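Local coordinates for major allergen Dau c 1 (Daucus carota, PDB 2WQL), which is a plant-defence protein of the Bet v 1 family and a major carrot allergen, and probably binds small hydrophobic ligands such as plant hormones in an internal cavity, at residues A[64-70]-A[84-90]. The protein carries 4 engineered substitutions. Sequence-based numbering, arbitrary orientation.
Engineered in segment 64-70: Thr66 (natural residue Ser).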
loop_
_atom_site.group_PDB
_atom_site.type_symbol
_atom_site.label_atom_id
_atom_site.label_comp_id
_atom_site.label_asym_id
_atom_site.label_seq_id
_atom_site.Cartn_x
_atom_site.Cartn_y
_atom_site.Cartn_z
ATOM N N ILE A 64 0.959 3.805 -33.566
ATOM C CA ILE A 64 1.655 2.545 -33.900
ATOM C C ILE A 64 0.781 1.764 -34.874
ATOM O O ILE A 64 -0.344 1.411 -34.521
ATOM C CB ILE A 64 1.851 1.666 -32.670
ATOM C CG1 ILE A 64 2.748 2.364 -31.635
ATOM C CG2 ILE A 64 2.443 0.325 -33.069
ATOM C CD1 ILE A 64 2.890 1.565 -30.294
ATOM N N THR A 65 1.280 1.491 -36.083
ATOM C CA THR A 65 0.484 0.768 -37.091
ATOM C C THR A 65 0.777 -0.746 -37.176
ATOM O O THR A 65 -0.106 -1.512 -37.584
ATOM C CB THR A 65 0.616 1.385 -38.515
ATOM O OG1 THR A 65 1.756 0.843 -39.185
ATOM C CG2 THR A 65 0.743 2.901 -38.450
ATOM N N THR A 66 1.994 -1.170 -36.822
ATOM C CA THR A 66 2.394 -2.587 -36.953
ATOM C C THR A 66 3.302 -3.052 -35.824
ATOM O O THR A 66 4.220 -2.320 -35.420
ATOM C CB THR A 66 3.178 -2.860 -38.266
ATOM O OG1 THR A 66 4.330 -2.010 -38.312
ATOM C CG2 THR A 66 2.331 -2.609 -39.505
ATOM N N MET A 67 3.048 -4.265 -35.325
ATOM C CA MET A 67 3.972 -4.932 -34.388
ATOM C C MET A 67 3.949 -6.448 -34.546
ATOM O O MET A 67 2.892 -7.035 -34.780
ATOM C CB MET A 67 3.687 -4.547 -32.940
ATOM C CG MET A 67 2.425 -5.103 -32.372
ATOM S SD MET A 67 2.089 -4.333 -30.767
ATOM C CE MET A 67 0.762 -3.196 -31.203
ATOM N N THR A 68 5.133 -7.052 -34.440
ATOM C CA THR A 68 5.318 -8.489 -34.526
ATOM C C THR A 68 5.798 -8.954 -33.173
ATOM O O THR A 68 6.829 -8.487 -32.696
ATOM C CB THR A 68 6.375 -8.849 -35.585
ATOM O OG1 THR A 68 5.943 -8.379 -36.864
ATOM C CG2 THR A 68 6.618 -10.355 -35.657
ATOM N N VAL A 69 5.059 -9.880 -32.559
ATOM C CA VAL A 69 5.329 -10.323 -31.187
ATOM C C VAL A 69 5.534 -11.831 -31.122
ATOM O O VAL A 69 4.674 -12.585 -31.546
ATOM C CB VAL A 69 4.163 -9.938 -30.262
ATOM C CG1 VAL A 69 4.431 -10.374 -28.815
ATOM C CG2 VAL A 69 3.918 -8.447 -30.353
ATOM N N ARG A 70 6.667 -12.248 -30.565
ATOM C CA ARG A 70 6.995 -13.658 -30.395
ATOM C C ARG A 70 6.696 -14.069 -28.966
ATOM O O ARG A 70 7.021 -13.334 -28.047
ATOM C CB ARG A 70 8.470 -13.889 -30.694
ATOM C CG ARG A 70 8.961 -15.307 -30.482
ATOM C CD ARG A 70 10.447 -15.416 -30.779
ATOM N NE ARG A 70 11.224 -14.677 -29.789
ATOM C CZ ARG A 70 12.284 -13.923 -30.052
ATOM N NH1 ARG A 70 12.727 -13.771 -31.282
ATOM N NH2 ARG A 70 12.897 -13.298 -29.066
ATOM N N THR A 84 8.327 -11.235 -26.704
ATOM C CA THR A 84 9.257 -10.226 -27.217
ATOM C C THR A 84 8.726 -9.557 -28.460
ATOM O O THR A 84 8.295 -10.224 -29.381
ATOM C CB THR A 84 10.611 -10.847 -27.573
ATOM O OG1 THR A 84 11.096 -11.588 -26.456
ATOM C CG2 THR A 84 11.636 -9.762 -27.928
ATOM N N VAL A 85 8.754 -8.233 -28.481
ATOM C CA VAL A 85 8.384 -7.494 -29.687
ATOM C C VAL A 85 9.634 -7.413 -30.544
ATOM O O VAL A 85 10.656 -6.907 -30.093
ATOM C CB VAL A 85 7.861 -6.070 -29.380
ATOM C CG1 VAL A 85 7.406 -5.413 -30.647
ATOM C CG2 VAL A 85 6.731 -6.121 -28.344
ATOM N N ILE A 86 9.557 -7.926 -31.768
ATOM C CA ILE A 86 10.751 -8.089 -32.602
ATOM C C ILE A 86 10.749 -7.285 -33.903
ATOM O O ILE A 86 11.794 -7.160 -34.549
ATOM C CB ILE A 86 11.034 -9.594 -32.893
ATOM C CG1 ILE A 86 9.918 -10.224 -33.724
ATOM C CG2 ILE A 86 11.202 -10.352 -31.585
ATOM C CD1 ILE A 86 10.272 -11.597 -34.279
ATOM N N ASP A 87 9.595 -6.749 -34.294
ATOM C CA ASP A 87 9.490 -5.986 -35.539
ATOM C C ASP A 87 8.311 -5.044 -35.448
ATOM O O ASP A 87 7.456 -5.198 -34.584
ATOM C CB ASP A 87 9.317 -6.918 -36.755
ATOM C CG ASP A 87 9.636 -6.222 -38.115
ATOM O OD1 ASP A 87 10.231 -5.119 -38.119
ATOM O OD2 ASP A 87 9.303 -6.796 -39.192
ATOM N N GLY A 88 8.290 -4.066 -36.345
ATOM C CA GLY A 88 7.159 -3.147 -36.495
ATOM C C GLY A 88 7.560 -1.713 -36.226
ATOM O O GLY A 88 8.624 -1.465 -35.655
ATOM N N ASP A 89 6.708 -0.761 -36.611
ATOM C CA ASP A 89 7.020 0.665 -36.355
ATOM C C ASP A 89 6.944 1.040 -34.853
ATOM O O ASP A 89 7.358 2.130 -34.461
ATOM C CB ASP A 89 6.182 1.618 -37.239
ATOM C CG ASP A 89 4.693 1.496 -36.997
ATOM O OD1 ASP A 89 4.299 0.952 -35.944
ATOM O OD2 ASP A 89 3.905 1.962 -37.855
ATOM N N ILE A 90 6.420 0.125 -34.035
ATOM C CA ILE A 90 6.502 0.218 -32.576
ATOM C C ILE A 90 7.963 0.329 -32.092
ATOM O O ILE A 90 8.231 0.910 -31.039
ATOM C CB ILE A 90 5.837 -1.017 -31.898
ATOM C CG1 ILE A 90 5.830 -0.872 -30.371
ATOM C CG2 ILE A 90 6.549 -2.306 -32.283
ATOM C CD1 ILE A 90 4.949 -1.897 -29.654
#
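With CG between its backbone N and carbonyl carbon (chi1 62°), Asp89 carries its carboxylate across to Thr65 and Thr66. There Thr65 OG1, likewise set between N and C, gives its proton to Asp89 OD2 at 2.8 Å from above the carboxylate plane. Asp89 OD1 takes two amides: Thr65 N at 3.1 Å on its syn lone pair, and Thr66 N, 3.3 Å away, from 46° out of the plane. In return Asp89 N bonds to OG1 of the engineered Thr66 (3.2 Å). Beyond Gly88, antiparallel pairing, broken by a bulge, links the hairpin of strands 66-75 and 80-87 in the Bet v 1 fold. Thr68 pairs with Asp87 but Val69 with Val85, so Ile86 is the extra residue; Thr68 N gives to Asp87 O, and Thr68 O takes Ile86 N (2.9 Å). Arg70 and Thr84 exchange a reciprocal pair. Val69 and Val85 share one face, where Val69 also touches the bound polyether in the ligand pocket. Ile90 CG2 packs on Met67 CB at 3.7 Å, while Ile90 CG1 meets Ile64 CD1. Thr68 and Arg70 lie on the other face from Val69; Asp72 OD1 forms a salt bridge with Arg70 NE, and its OD2 a hydrogen bond with Thr84 OG1. Ile86 CG2 sits over one face of the Arg70 guanidinium, toward its rim. The Asp89 bonds tie the chain after strand 80-87 to the entry to strand 66-75, and three donors converging on one carboxylate would probably stabilise its negative charge.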